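3-dehydroshikimate dehydratase (Pseudomonas putida, PDB 5HMQ) catalyses the metal-dependent dehydration of 3-dehydroshikimate to protocatechuate, a common intermediate in the breakdown of quinate and shikimate. Local coordinates at residues C[84-90]-C[125-131]; C[132-136]-C[190-194]; C[403-407]-C[458-462]; C[448-452]-C[519-523]. The contacts are given in a common frame with arbitrary orientation. Residues are numbered along the deposited sequence.

In the fold
From the N terminus, the chain first builds a TIM barrel. Contact 1 closes its loop there by packing helix 76-93 against the end of helix 112-128. Contact 2 follows in series: its strand 132-136 comes straight after helix 112-128, and the segment 190-194, two strands further round the barrel, meets it at the catalytic metal. A126 and F87 of contact 1 pack on I133 of contact 2. The C-terminal part is a pair of glyoxalase-like (VOC) modules. Contact 3 joins the first module to helix 455-465 of the second, while contact 4 pairs two strands within the second. These two cross along the chain and touch where W458 meets L448 and L450.

Contact 1 of 4, residues C[84-90]-C[125-131]; sequences ERKFDLM and HAGKRGL
Two barrel helices meet here through a salt-bridge network laid over an apolar core. Segment 84-90 is helical throughout; 125-131 carries the last turn of its helix and closes in a Schellman motif, in which G130 takes positive phi (79°), a conformation glycine adopts easily, while L131 N bonds A126 O (2.8 Å) and G130 N bonds G127 O (3.0 Å). E84 faces H125 (CA-CA 8.0 Å) and F87 faces A126 (7.5 Å). E84, with chi1 and chi2 both m, uses both carboxylate oxygens: OE1 accepts from R129 NH1 at 2.9 Å, and OE2 from H125 ND1 at 3.0 Å. A water links E84 OE2 (2.9 Å) to H125 O (2.7 Å), donating to both. The long R129 (m, t, p) reaches across so that D88 OD1 accepts from its NH1 at 2.8 Å and NH2 at 2.5 Å; NH2 also bonds Q91. One guanidinium thus serves two carboxylates lying near its plane, while F87 CB covers one of its faces, 3.4 Å from R129 NH1. Beneath the charges, F87 (chi1 m) brings CZ to 3.7 Å from A126 CB and CD1 to 3.5 Å from L131 CD1; the selenomethionine M90 adds CE at 4.2 Å from L131 CD1. Such helix packing forms the outer layer of a TIM barrel: F87 and A126 rest on I133 of strand 132-136, and M90 on F62 of strand 58-66.

Contact 2 of 4, residues C[132-136]-C[190-194]; sequences RIGYE and FFVQM. With MG (magnesium ion), chain K.
R132 (m, t, p) lays its guanidinium over the face of the F190 ring, a cation-pi contact with R132 CZ 4.4 Å from the ring centroid and 13° off the normal. A water joins R132 NH2 (2.4 Å) to F190 O (2.7 Å). Both segments are strands, running at 39° with axes 7.4 Å apart and no hydrogen bonds between them; G134 and F190 lie nearest (CA-CA 6.1 Å). F190 CD2 is 4.4 Å from G134 CA, and glycine adds no bulk on this side, where a CB would point toward F190. At the C-terminal ends, E136 (chi1 and chi2 t) and Q193 (m, t) converge on magnesium: E136 OE1 binds at 2.1 Å and Q193 OE1 at 2.0 Å, with two waters at 2.0 Å. D167 and E241 complete this catalytic site, and Q193 NE2 bonds E32. An active site at the C-terminal strand ends is characteristic of TIM-barrel enzymes; here strand 162-167 separates the two segments, and helix 112-128 covers I133 outside.

Contact 3 of 4, residues C[403-407]-C[458-462]; sequences VRAPD and WVLFY
A proline is held here between two aromatic rings. Segment 403-407 leaves strand 402-404 after R404 and turns at P406 (phi/psi -53/-31°); segment 458-462 is helical, with Y462 N bonded to W458 O at 3.1 Å. P406 and W458 are the nearest pair (CA-CA 6.7 Å). W458 (chi1 -82°, chi2 80°) and F461 (chi1 t, chi2 86°), one helical turn apart, extend their rings from the same side of the helix. Between them sits the P406 ring, C-gamma exo: its CD lies 3.5 Å from the centroid of the W458 six-membered ring and 3.7 Å from that of F461, 6° and 5° off the normals, so a single methylene makes CH-pi contacts with one face of each ring. The compact, rigid proline ring suits such a slot. P406 CB also lies 3.5 Å from W458 CE2. Smaller side chains fill in around: A405 CB is 3.9 Å from W458 CH2, and V403 (chi1 t) puts CG1 4.5 Å from F461 CZ. D407, chi1 p, sets OD1 3.4 Å from W458 CH2 at the ring edge and bonds S409. W458 NE1 is buried without a partner. The contact joins the two VOC modules: F461 rests on L411 of strand 410-414 and R261 of helix 252-276, W458 packs on strand 440-450, and F247 of the second subunit packs on W458.

Contact 4 of 4, residues C[448-452]-C[519-523]; sequences LALPA and SGVHH. With MG (magnesium ion), chain L.
S519 begins this antiparallel pairing in a loop, pointing toward the other segment with chi1 m: its CB is 3.0 Å from A449 O and its OG 3.1 Å from P451 CD, while OG bonds S502. G520 opens the strand and makes both backbone hydrogen bonds, N to A449 O (3.1 Å) and O from A449 N (2.9 Å), as a hydrogen-bonded pair (CA-CA 5.5 Å). Its phi/psi of 142/-156° would jam a CB against the preceding carbonyl, so glycine suits the position. V521 forms the next, non-hydrogen-bonded pair with L448 (CA-CA 4.7 Å); their side chains diverge, L448 CD2 staying 4.5 Å from V521 CG2. The strand segments run at 129°. H522 (phi/psi -81/-54°, chi1 t) and H523 both face A447, a classic beta bulge. H523, chi1 p, points away from segment 448-452, and its NE2 binds magnesium at 2.4 Å beside three waters; H445 and E601 complete the site. This two-histidine, one-glutamate set resembles that of VOC dioxygenases, yet this domain lacks the dioxygenase activities tested. Because H523 ND1 donates a hydrogen bond to H522 ND1 (3.0 Å), it carries the proton, and NE2 presents its lone pair to the metal.

Contact 1 of 4, residues C[84-90]-C[125-131]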
loop_
_atom_site.group_PDB
_atom_site.type_symbol
_atom_site.label_atom_id
_atom_site.label_comp_id
_atom_site.label_asym_id
_atom_site.label_seq_id
_atom_site.Cartn_x
_atom_site.Cartn_y
_atom_site.Cartn_z
ATOM N N GLU C 84 22.005 15.101 29.180
ATOM C CA GLU C 84 23.157 15.839 28.666
ATOM C C GLU C 84 23.636 15.267 27.337
ATOM O O GLU C 84 24.071 16.016 26.454
ATOM C CB GLU C 84 24.290 15.834 29.692
ATOM C CG GLU C 84 24.001 16.631 30.959
ATOM C CD GLU C 84 23.960 18.131 30.711
ATOM O OE1 GLU C 84 24.695 18.606 29.821
ATOM O OE2 GLU C 84 23.203 18.834 31.414
ATOM N N ARG C 85 23.575 13.941 27.179
ATOM C CA ARG C 85 23.927 13.337 25.896
ATOM C C ARG C 85 22.970 13.778 24.797
ATOM O O ARG C 85 23.386 14.010 23.656
ATOM C CB ARG C 85 23.953 11.812 26.012
ATOM C CG ARG C 85 25.080 11.280 26.887
ATOM C CD ARG C 85 25.290 9.782 26.691
ATOM N NE ARG C 85 24.080 9.010 26.958
ATOM C CZ ARG C 85 23.732 8.552 28.155
ATOM N NH1 ARG C 85 24.504 8.786 29.208
ATOM N NH2 ARG C 85 22.609 7.859 28.299
ATOM N N LYS C 86 21.679 13.890 25.114
ATOM C CA LYS C 86 20.733 14.392 24.123
ATOM C C LYS C 86 21.003 15.859 23.806
ATOM O O LYS C 86 20.911 16.273 22.644
ATOM C CB LYS C 86 19.298 14.192 24.612
ATOM C CG LYS C 86 18.953 12.743 24.936
ATOM C CD LYS C 86 19.464 11.787 23.862
ATOM C CE LYS C 86 19.445 10.347 24.356
ATOM N NZ LYS C 86 20.092 9.406 23.394
ATOM N N PHE C 87 21.339 16.656 24.825
ATOM C CA PHE C 87 21.752 18.037 24.591
ATOM C C PHE C 87 22.936 18.103 23.635
ATOM O O PHE C 87 22.943 18.908 22.695
ATOM C CB PHE C 87 22.095 18.718 25.918
ATOM C CG PHE C 87 20.921 18.882 26.842
ATOM C CD1 PHE C 87 19.626 18.898 26.351
ATOM C CD2 PHE C 87 21.116 19.019 28.206
ATOM C CE1 PHE C 87 18.546 19.051 27.204
ATOM C CE2 PHE C 87 20.043 19.171 29.064
ATOM C CZ PHE C 87 18.757 19.187 28.562
ATOM N N ASP C 88 23.953 17.262 23.859
ATOM C CA ASP C 88 25.080 17.198 22.929
ATOM C C ASP C 88 24.607 16.896 21.515
ATOM O O ASP C 88 25.084 17.500 20.546
ATOM C CB ASP C 88 26.094 16.142 23.378
ATOM C CG ASP C 88 26.770 16.492 24.690
ATOM O OD1 ASP C 88 26.825 17.690 25.041
ATOM O OD2 ASP C 88 27.259 15.563 25.368
ATOM N N LEU C 89 23.668 15.960 21.380
ATOM C CA LEU C 89 23.183 15.569 20.063
ATOM C C LEU C 89 22.446 16.717 19.383
ATOM O O LEU C 89 22.609 16.941 18.178
ATOM C CB LEU C 89 22.280 14.344 20.204
ATOM C CG LEU C 89 21.754 13.649 18.953
ATOM C CD1 LEU C 89 22.918 13.164 18.127
ATOM C CD2 LEU C 89 20.869 12.481 19.352
HETATM N N MSE C 90 21.648 17.462 20.141
HETATM C CA MSE C 90 20.860 18.564 19.599
HETATM C C MSE C 90 21.731 19.695 19.068
HETATM O O MSE C 90 21.420 20.296 18.040
HETATM C CB MSE C 90 19.910 19.102 20.667
HETATM C CG MSE C 90 18.856 18.106 21.090
HETATM SE SE MSE C 90 18.118 18.523 22.834
HETATM C CE MSE C 90 17.294 20.238 22.402
ATOM N N HIS C 125 18.980 22.542 33.608
ATOM C CA HIS C 125 20.038 21.942 32.800
ATOM C C HIS C 125 19.921 22.350 31.337
ATOM O O HIS C 125 20.929 22.651 30.689
ATOM C CB HIS C 125 20.002 20.419 32.931
ATOM C CG HIS C 125 20.675 19.898 34.162
ATOM N ND1 HIS C 125 21.867 19.207 34.122
ATOM C CD2 HIS C 125 20.328 19.971 35.469
ATOM C CE1 HIS C 125 22.223 18.873 35.349
ATOM N NE2 HIS C 125 21.306 19.325 36.185
ATOM N N ALA C 126 18.702 22.353 30.795
ATOM C CA ALA C 126 18.526 22.773 29.408
ATOM C C ALA C 126 18.800 24.260 29.237
ATOM O O ALA C 126 19.486 24.667 28.292
ATOM C CB ALA C 126 17.117 22.430 28.932
ATOM N N GLY C 127 18.277 25.087 30.144
ATOM C CA GLY C 127 18.514 26.519 30.052
ATOM C C GLY C 127 19.986 26.878 30.123
ATOM O O GLY C 127 20.452 27.773 29.414
ATOM N N LYS C 128 20.738 26.177 30.976
ATOM C CA LYS C 128 22.168 26.441 31.105
ATOM C C LYS C 128 22.885 26.280 29.772
ATOM O O LYS C 128 23.771 27.073 29.433
ATOM C CB LYS C 128 22.766 25.520 32.168
ATOM C CG LYS C 128 24.272 25.612 32.319
ATOM C CD LYS C 128 24.732 24.749 33.482
ATOM C CE LYS C 128 26.240 24.783 33.651
ATOM N NZ LYS C 128 26.669 23.885 34.757
ATOM N N ARG C 129 22.519 25.264 29.000
ATOM C CA ARG C 129 23.154 25.010 27.716
ATOM C C ARG C 129 22.500 25.762 26.565
ATOM O O ARG C 129 22.899 25.569 25.412
ATOM C CB ARG C 129 23.180 23.506 27.439
ATOM C CG ARG C 129 24.058 22.770 28.439
ATOM C CD ARG C 129 24.285 21.332 28.055
ATOM N NE ARG C 129 24.905 21.209 26.742
ATOM C CZ ARG C 129 25.373 20.068 26.250
ATOM N NH1 ARG C 129 25.301 18.959 26.973
ATOM N NH2 ARG C 129 25.913 20.035 25.040
ATOM N N GLY C 130 21.508 26.604 26.847
ATOM C CA GLY C 130 20.829 27.341 25.800
ATOM C C GLY C 130 19.792 26.546 25.046
ATOM O O GLY C 130 19.561 26.806 23.861
ATOM N N LEU C 131 19.157 25.582 25.704
ATOM C CA LEU C 131 18.182 24.693 25.092
ATOM C C LEU C 131 16.864 24.779 25.854
ATOM O O LEU C 131 16.765 25.407 26.912
ATOM C CB LEU C 131 18.707 23.252 25.051
ATOM C CG LEU C 131 20.096 23.124 24.411
ATOM C CD1 LEU C 131 20.638 21.710 24.544
ATOM C CD2 LEU C 131 20.075 23.559 22.952
HETATM O O HOH W 1 23.328 21.689 31.440
#

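Contact 2 of 4, residues C[132-136]-C[190-194]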
loop_
_atom_site.group_PDB
_atom_site.type_symbol
_atom_site.label_atom_id
_atom_site.label_comp_id
_atom_site.label_asym_id
_atom_site.label_seq_id
_atom_site.Cartn_x
_atom_site.Cartn_y
_atom_site.Cartn_z
ATOM N N ARG C 132 15.840 24.136 25.295
ATOM C CA ARG C 132 14.480 24.227 25.803
ATOM C C ARG C 132 13.879 22.838 25.969
ATOM O O ARG C 132 14.153 21.926 25.183
ATOM C CB ARG C 132 13.643 25.076 24.841
ATOM C CG ARG C 132 14.113 26.526 24.764
ATOM C CD ARG C 132 13.631 27.221 23.497
ATOM N NE ARG C 132 12.189 27.189 23.300
ATOM C CZ ARG C 132 11.616 26.988 22.117
ATOM N NH1 ARG C 132 12.368 26.790 21.042
ATOM N NH2 ARG C 132 10.296 26.980 22.009
ATOM N N ILE C 133 13.043 22.689 26.995
ATOM C CA ILE C 133 12.327 21.450 27.271
ATOM C C ILE C 133 10.855 21.666 26.954
ATOM O O ILE C 133 10.236 22.609 27.463
ATOM C CB ILE C 133 12.502 20.997 28.733
ATOM C CG1 ILE C 133 13.976 20.802 29.078
ATOM C CG2 ILE C 133 11.735 19.707 28.983
ATOM C CD1 ILE C 133 14.642 19.685 28.323
ATOM N N GLY C 134 10.298 20.801 26.111
ATOM C CA GLY C 134 8.868 20.783 25.877
ATOM C C GLY C 134 8.231 19.538 26.463
ATOM O O GLY C 134 8.563 18.421 26.059
ATOM N N TYR C 135 7.318 19.716 27.414
ATOM C CA TYR C 135 6.745 18.614 28.178
ATOM C C TYR C 135 5.412 18.206 27.558
ATOM O O TYR C 135 4.501 19.031 27.438
ATOM C CB TYR C 135 6.568 19.025 29.640
ATOM C CG TYR C 135 6.200 17.903 30.587
ATOM C CD1 TYR C 135 6.800 16.653 30.488
ATOM C CD2 TYR C 135 5.271 18.106 31.599
ATOM C CE1 TYR C 135 6.469 15.630 31.365
ATOM C CE2 TYR C 135 4.933 17.093 32.476
ATOM C CZ TYR C 135 5.536 15.857 32.356
ATOM O OH TYR C 135 5.197 14.851 33.234
ATOM N N GLU C 136 5.306 16.936 27.166
ATOM C CA GLU C 136 4.115 16.393 26.522
ATOM C C GLU C 136 3.534 15.278 27.378
ATOM O O GLU C 136 4.270 14.404 27.848
ATOM C CB GLU C 136 4.436 15.848 25.126
ATOM C CG GLU C 136 3.256 15.162 24.443
ATOM C CD GLU C 136 3.684 14.254 23.307
ATOM O OE1 GLU C 136 3.183 14.430 22.175
ATOM O OE2 GLU C 136 4.537 13.373 23.544
ATOM N N PHE C 190 5.329 25.535 23.639
ATOM C CA PHE C 190 6.528 25.448 22.815
ATOM C C PHE C 190 6.318 24.737 21.486
ATOM O O PHE C 190 7.089 24.980 20.550
ATOM C CB PHE C 190 7.655 24.738 23.577
ATOM C CG PHE C 190 8.316 25.587 24.626
ATOM C CD1 PHE C 190 7.883 26.883 24.871
ATOM C CD2 PHE C 190 9.388 25.095 25.355
ATOM C CE1 PHE C 190 8.499 27.666 25.833
ATOM C CE2 PHE C 190 10.010 25.876 26.317
ATOM C CZ PHE C 190 9.564 27.161 26.558
ATOM N N PHE C 191 5.304 23.886 21.366
ATOM C CA PHE C 191 5.179 23.067 20.168
ATOM C C PHE C 191 3.781 22.471 20.115
ATOM O O PHE C 191 3.188 22.163 21.152
ATOM C CB PHE C 191 6.231 21.951 20.151
ATOM C CG PHE C 191 6.664 21.545 18.775
ATOM C CD1 PHE C 191 7.656 22.250 18.114
ATOM C CD2 PHE C 191 6.079 20.465 18.140
ATOM C CE1 PHE C 191 8.061 21.881 16.848
ATOM C CE2 PHE C 191 6.480 20.089 16.875
ATOM C CZ PHE C 191 7.470 20.800 16.225
ATOM N N VAL C 192 3.269 22.304 18.899
ATOM C CA VAL C 192 1.939 21.749 18.671
ATOM C C VAL C 192 2.056 20.646 17.631
ATOM O O VAL C 192 2.543 20.885 16.519
ATOM C CB VAL C 192 0.934 22.819 18.211
ATOM C CG1 VAL C 192 -0.394 22.173 17.827
ATOM C CG2 VAL C 192 0.726 23.862 19.297
ATOM N N GLN C 193 1.615 19.444 17.992
ATOM C CA GLN C 193 1.571 18.302 17.086
ATOM C C GLN C 193 0.118 18.003 16.752
ATOM O O GLN C 193 -0.684 17.730 17.652
ATOM C CB GLN C 193 2.229 17.072 17.710
ATOM C CG GLN C 193 3.701 17.219 18.032
ATOM C CD GLN C 193 4.251 15.985 18.712
ATOM O OE1 GLN C 193 3.552 15.336 19.490
ATOM N NE2 GLN C 193 5.502 15.644 18.416
HETATM N N MSE C 194 -0.220 18.051 15.468
HETATM C CA MSE C 194 -1.556 17.668 15.033
HETATM C C MSE C 194 -1.556 16.214 14.581
HETATM O O MSE C 194 -0.686 15.794 13.821
HETATM C CB MSE C 194 -2.046 18.572 13.901
HETATM C CG MSE C 194 -2.037 20.054 14.234
HETATM SE SE MSE C 194 -3.074 20.536 15.817
HETATM C CE MSE C 194 -4.844 19.949 15.240
HETATM MG MG MG K . 3.131 13.523 20.327
HETATM O O HOH W 2 9.266 26.425 19.898
HETATM O O HOH W 3 5.134 13.296 20.543
HETATM O O HOH W 4 2.958 11.674 21.009
#

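Contact 3 of 4, residues C[403-407]-C[458-462]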
loop_
_atom_site.group_PDB
_atom_site.type_symbol
_atom_site.label_atom_id
_atom_site.label_comp_id
_atom_site.label_asym_id
_atom_site.label_seq_id
_atom_site.Cartn_x
_atom_site.Cartn_y
_atom_site.Cartn_z
ATOM N N VAL C 403 -9.303 19.088 -13.266
ATOM C CA VAL C 403 -8.465 18.800 -12.107
ATOM C C VAL C 403 -8.177 17.305 -12.087
ATOM O O VAL C 403 -9.090 16.490 -12.270
ATOM C CB VAL C 403 -9.133 19.249 -10.794
ATOM C CG1 VAL C 403 -8.271 18.864 -9.600
ATOM C CG2 VAL C 403 -9.386 20.745 -10.817
ATOM N N ARG C 404 -6.912 16.947 -11.876
ATOM C CA ARG C 404 -6.510 15.548 -11.875
ATOM C C ARG C 404 -6.857 14.914 -10.531
ATOM O O ARG C 404 -6.508 15.448 -9.473
ATOM C CB ARG C 404 -5.011 15.432 -12.162
ATOM C CG ARG C 404 -4.461 14.008 -12.304
ATOM C CD ARG C 404 -2.970 13.954 -11.982
ATOM N NE ARG C 404 -2.371 12.645 -12.249
ATOM C CZ ARG C 404 -2.220 11.665 -11.366
ATOM N NH1 ARG C 404 -2.627 11.817 -10.114
ATOM N NH2 ARG C 404 -1.655 10.524 -11.745
ATOM N N ALA C 405 -7.546 13.780 -10.575
ATOM C CA ALA C 405 -7.859 13.004 -9.386
ATOM C C ALA C 405 -6.655 12.141 -9.015
ATOM O O ALA C 405 -5.740 11.979 -9.824
ATOM C CB ALA C 405 -9.094 12.143 -9.643
ATOM N N PRO C 406 -6.603 11.605 -7.783
ATOM C CA PRO C 406 -5.382 10.894 -7.354
ATOM C C PRO C 406 -4.941 9.801 -8.309
ATOM O O PRO C 406 -3.737 9.543 -8.428
ATOM C CB PRO C 406 -5.780 10.322 -5.988
ATOM C CG PRO C 406 -6.781 11.291 -5.476
ATOM C CD PRO C 406 -7.570 11.731 -6.677
ATOM N N ASP C 407 -5.875 9.153 -9.000
ATOM C CA ASP C 407 -5.512 8.164 -10.004
ATOM C C ASP C 407 -5.273 8.920 -11.305
ATOM O O ASP C 407 -4.775 10.048 -11.280
ATOM C CB ASP C 407 -6.600 7.090 -10.133
ATOM C CG ASP C 407 -7.916 7.642 -10.653
ATOM O OD1 ASP C 407 -8.210 8.828 -10.404
ATOM O OD2 ASP C 407 -8.670 6.878 -11.291
ATOM N N TRP C 458 -7.489 9.984 -0.737
ATOM C CA TRP C 458 -8.667 10.406 -1.492
ATOM C C TRP C 458 -9.616 11.225 -0.626
ATOM O O TRP C 458 -10.217 12.197 -1.099
ATOM C CB TRP C 458 -9.396 9.193 -2.070
ATOM C CG TRP C 458 -8.824 8.673 -3.352
ATOM C CD1 TRP C 458 -7.732 7.873 -3.499
ATOM C CD2 TRP C 458 -9.332 8.907 -4.675
ATOM N NE1 TRP C 458 -7.522 7.597 -4.829
ATOM C CE2 TRP C 458 -8.491 8.220 -5.571
ATOM C CE3 TRP C 458 -10.414 9.631 -5.185
ATOM C CZ2 TRP C 458 -8.697 8.237 -6.949
ATOM C CZ3 TRP C 458 -10.618 9.647 -6.554
ATOM C CH2 TRP C 458 -9.763 8.954 -7.420
ATOM N N VAL C 459 -9.779 10.834 0.641
ATOM C CA VAL C 459 -10.664 11.568 1.541
ATOM C C VAL C 459 -10.191 13.008 1.689
ATOM O O VAL C 459 -10.974 13.956 1.555
ATOM C CB VAL C 459 -10.750 10.860 2.906
ATOM C CG1 VAL C 459 -11.452 11.750 3.921
ATOM C CG2 VAL C 459 -11.473 9.528 2.770
ATOM N N LEU C 460 -8.896 13.191 1.962
ATOM C CA LEU C 460 -8.346 14.536 2.092
ATOM C C LEU C 460 -8.421 15.291 0.771
ATOM O O LEU C 460 -8.637 16.509 0.755
ATOM C CB LEU C 460 -6.905 14.467 2.597
ATOM C CG LEU C 460 -6.149 15.790 2.685
ATOM C CD1 LEU C 460 -6.906 16.783 3.547
ATOM C CD2 LEU C 460 -4.760 15.554 3.244
ATOM N N PHE C 461 -8.240 14.584 -0.345
ATOM C CA PHE C 461 -8.324 15.218 -1.658
ATOM C C PHE C 461 -9.678 15.888 -1.857
ATOM O O PHE C 461 -9.754 17.057 -2.258
ATOM C CB PHE C 461 -8.061 14.170 -2.746
ATOM C CG PHE C 461 -8.346 14.642 -4.147
ATOM C CD1 PHE C 461 -7.386 15.330 -4.871
ATOM C CD2 PHE C 461 -9.566 14.369 -4.749
ATOM C CE1 PHE C 461 -7.644 15.756 -6.161
ATOM C CE2 PHE C 461 -9.830 14.791 -6.039
ATOM C CZ PHE C 461 -8.867 15.485 -6.746
ATOM N N TYR C 462 -10.763 15.167 -1.565
ATOM C CA TYR C 462 -12.098 15.712 -1.782
ATOM C C TYR C 462 -12.496 16.698 -0.688
ATOM O O TYR C 462 -13.188 17.684 -0.965
ATOM C CB TYR C 462 -13.118 14.578 -1.892
ATOM C CG TYR C 462 -13.298 14.079 -3.309
ATOM C CD1 TYR C 462 -13.999 14.831 -4.245
ATOM C CD2 TYR C 462 -12.763 12.863 -3.715
ATOM C CE1 TYR C 462 -14.166 14.385 -5.543
ATOM C CE2 TYR C 462 -12.923 12.408 -5.014
ATOM C CZ TYR C 462 -13.628 13.174 -5.922
ATOM O OH TYR C 462 -13.795 12.730 -7.215
#

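Contact 4 of 4, residues C[448-452]-C[519-523]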
loop_
_atom_site.group_PDB
_atom_site.type_symbol
_atom_site.label_atom_id
_atom_site.label_comp_id
_atom_site.label_asym_id
_atom_site.label_seq_id
_atom_site.Cartn_x
_atom_site.Cartn_y
_atom_site.Cartn_z
ATOM N N LEU C 448 -17.058 4.601 -5.024
ATOM C CA LEU C 448 -15.741 4.211 -5.499
ATOM C C LEU C 448 -15.211 3.059 -4.655
ATOM O O LEU C 448 -15.419 3.021 -3.438
ATOM C CB LEU C 448 -14.762 5.387 -5.436
ATOM C CG LEU C 448 -15.157 6.697 -6.112
ATOM C CD1 LEU C 448 -14.012 7.710 -6.001
ATOM C CD2 LEU C 448 -15.608 6.490 -7.562
ATOM N N ALA C 449 -14.533 2.122 -5.306
ATOM C CA ALA C 449 -13.784 1.077 -4.624
ATOM C C ALA C 449 -12.310 1.439 -4.708
ATOM O O ALA C 449 -11.752 1.511 -5.807
ATOM C CB ALA C 449 -14.054 -0.295 -5.241
ATOM N N LEU C 450 -11.688 1.687 -3.558
ATOM C CA LEU C 450 -10.325 2.193 -3.528
ATOM C C LEU C 450 -9.419 1.272 -2.721
ATOM O O LEU C 450 -9.887 0.572 -1.818
ATOM C CB LEU C 450 -10.277 3.602 -2.921
ATOM C CG LEU C 450 -11.070 4.694 -3.643
ATOM C CD1 LEU C 450 -11.095 5.975 -2.822
ATOM C CD2 LEU C 450 -10.489 4.952 -5.024
ATOM N N PRO C 451 -8.120 1.241 -3.028
ATOM C CA PRO C 451 -7.190 0.479 -2.187
ATOM C C PRO C 451 -7.167 1.038 -0.774
ATOM O O PRO C 451 -7.270 2.248 -0.565
ATOM C CB PRO C 451 -5.838 0.660 -2.889
ATOM C CG PRO C 451 -6.174 1.063 -4.283
ATOM C CD PRO C 451 -7.442 1.857 -4.181
ATOM N N ALA C 452 -7.048 0.134 0.200
ATOM C CA ALA C 452 -7.085 0.536 1.604
ATOM C C ALA C 452 -6.016 1.575 1.925
ATOM O O ALA C 452 -6.246 2.485 2.728
ATOM C CB ALA C 452 -6.926 -0.692 2.501
ATOM N N SER C 519 -9.316 -1.251 -8.842
ATOM C CA SER C 519 -10.140 -0.217 -8.246
ATOM C C SER C 519 -10.846 0.570 -9.345
ATOM O O SER C 519 -10.596 0.382 -10.537
ATOM C CB SER C 519 -9.282 0.700 -7.374
ATOM O OG SER C 519 -8.629 -0.041 -6.359
ATOM N N GLY C 520 -11.740 1.452 -8.933
ATOM C CA GLY C 520 -12.522 2.217 -9.874
ATOM C C GLY C 520 -13.935 2.386 -9.367
ATOM O O GLY C 520 -14.187 2.338 -8.166
ATOM N N VAL C 521 -14.859 2.621 -10.299
ATOM C CA VAL C 521 -16.253 2.832 -9.932
ATOM C C VAL C 521 -16.829 1.567 -9.319
ATOM O O VAL C 521 -16.753 0.478 -9.899
ATOM C CB VAL C 521 -17.069 3.272 -11.154
ATOM C CG1 VAL C 521 -18.562 3.101 -10.886
ATOM C CG2 VAL C 521 -16.771 4.714 -11.475
ATOM N N HIS C 522 -17.402 1.708 -8.124
ATOM C CA HIS C 522 -18.079 0.588 -7.490
ATOM C C HIS C 522 -19.482 0.423 -8.061
ATOM O O HIS C 522 -19.844 -0.662 -8.529
ATOM C CB HIS C 522 -18.119 0.788 -5.974
ATOM C CG HIS C 522 -18.654 -0.390 -5.222
ATOM N ND1 HIS C 522 -19.934 -0.431 -4.714
ATOM C CD2 HIS C 522 -18.080 -1.571 -4.892
ATOM C CE1 HIS C 522 -20.126 -1.586 -4.101
ATOM N NE2 HIS C 522 -19.017 -2.296 -4.196
ATOM N N HIS C 523 -20.279 1.492 -8.042
ATOM C CA HIS C 523 -21.587 1.480 -8.683
ATOM C C HIS C 523 -22.075 2.908 -8.865
ATOM O O HIS C 523 -21.610 3.837 -8.199
ATOM C CB HIS C 523 -22.609 0.660 -7.883
ATOM C CG HIS C 523 -23.052 1.307 -6.607
ATOM N ND1 HIS C 523 -22.413 1.095 -5.404
ATOM C CD2 HIS C 523 -24.089 2.136 -6.341
ATOM C CE1 HIS C 523 -23.029 1.778 -4.455
ATOM N NE2 HIS C 523 -24.049 2.418 -4.997
HETATM MG MG MG L . -25.832 2.849 -3.486
HETATM O O HOH W 5 -24.341 3.407 -1.727
HETATM O O HOH W 6 -27.509 3.055 -2.288
HETATM O O HOH W 7 -25.664 0.932 -2.721
#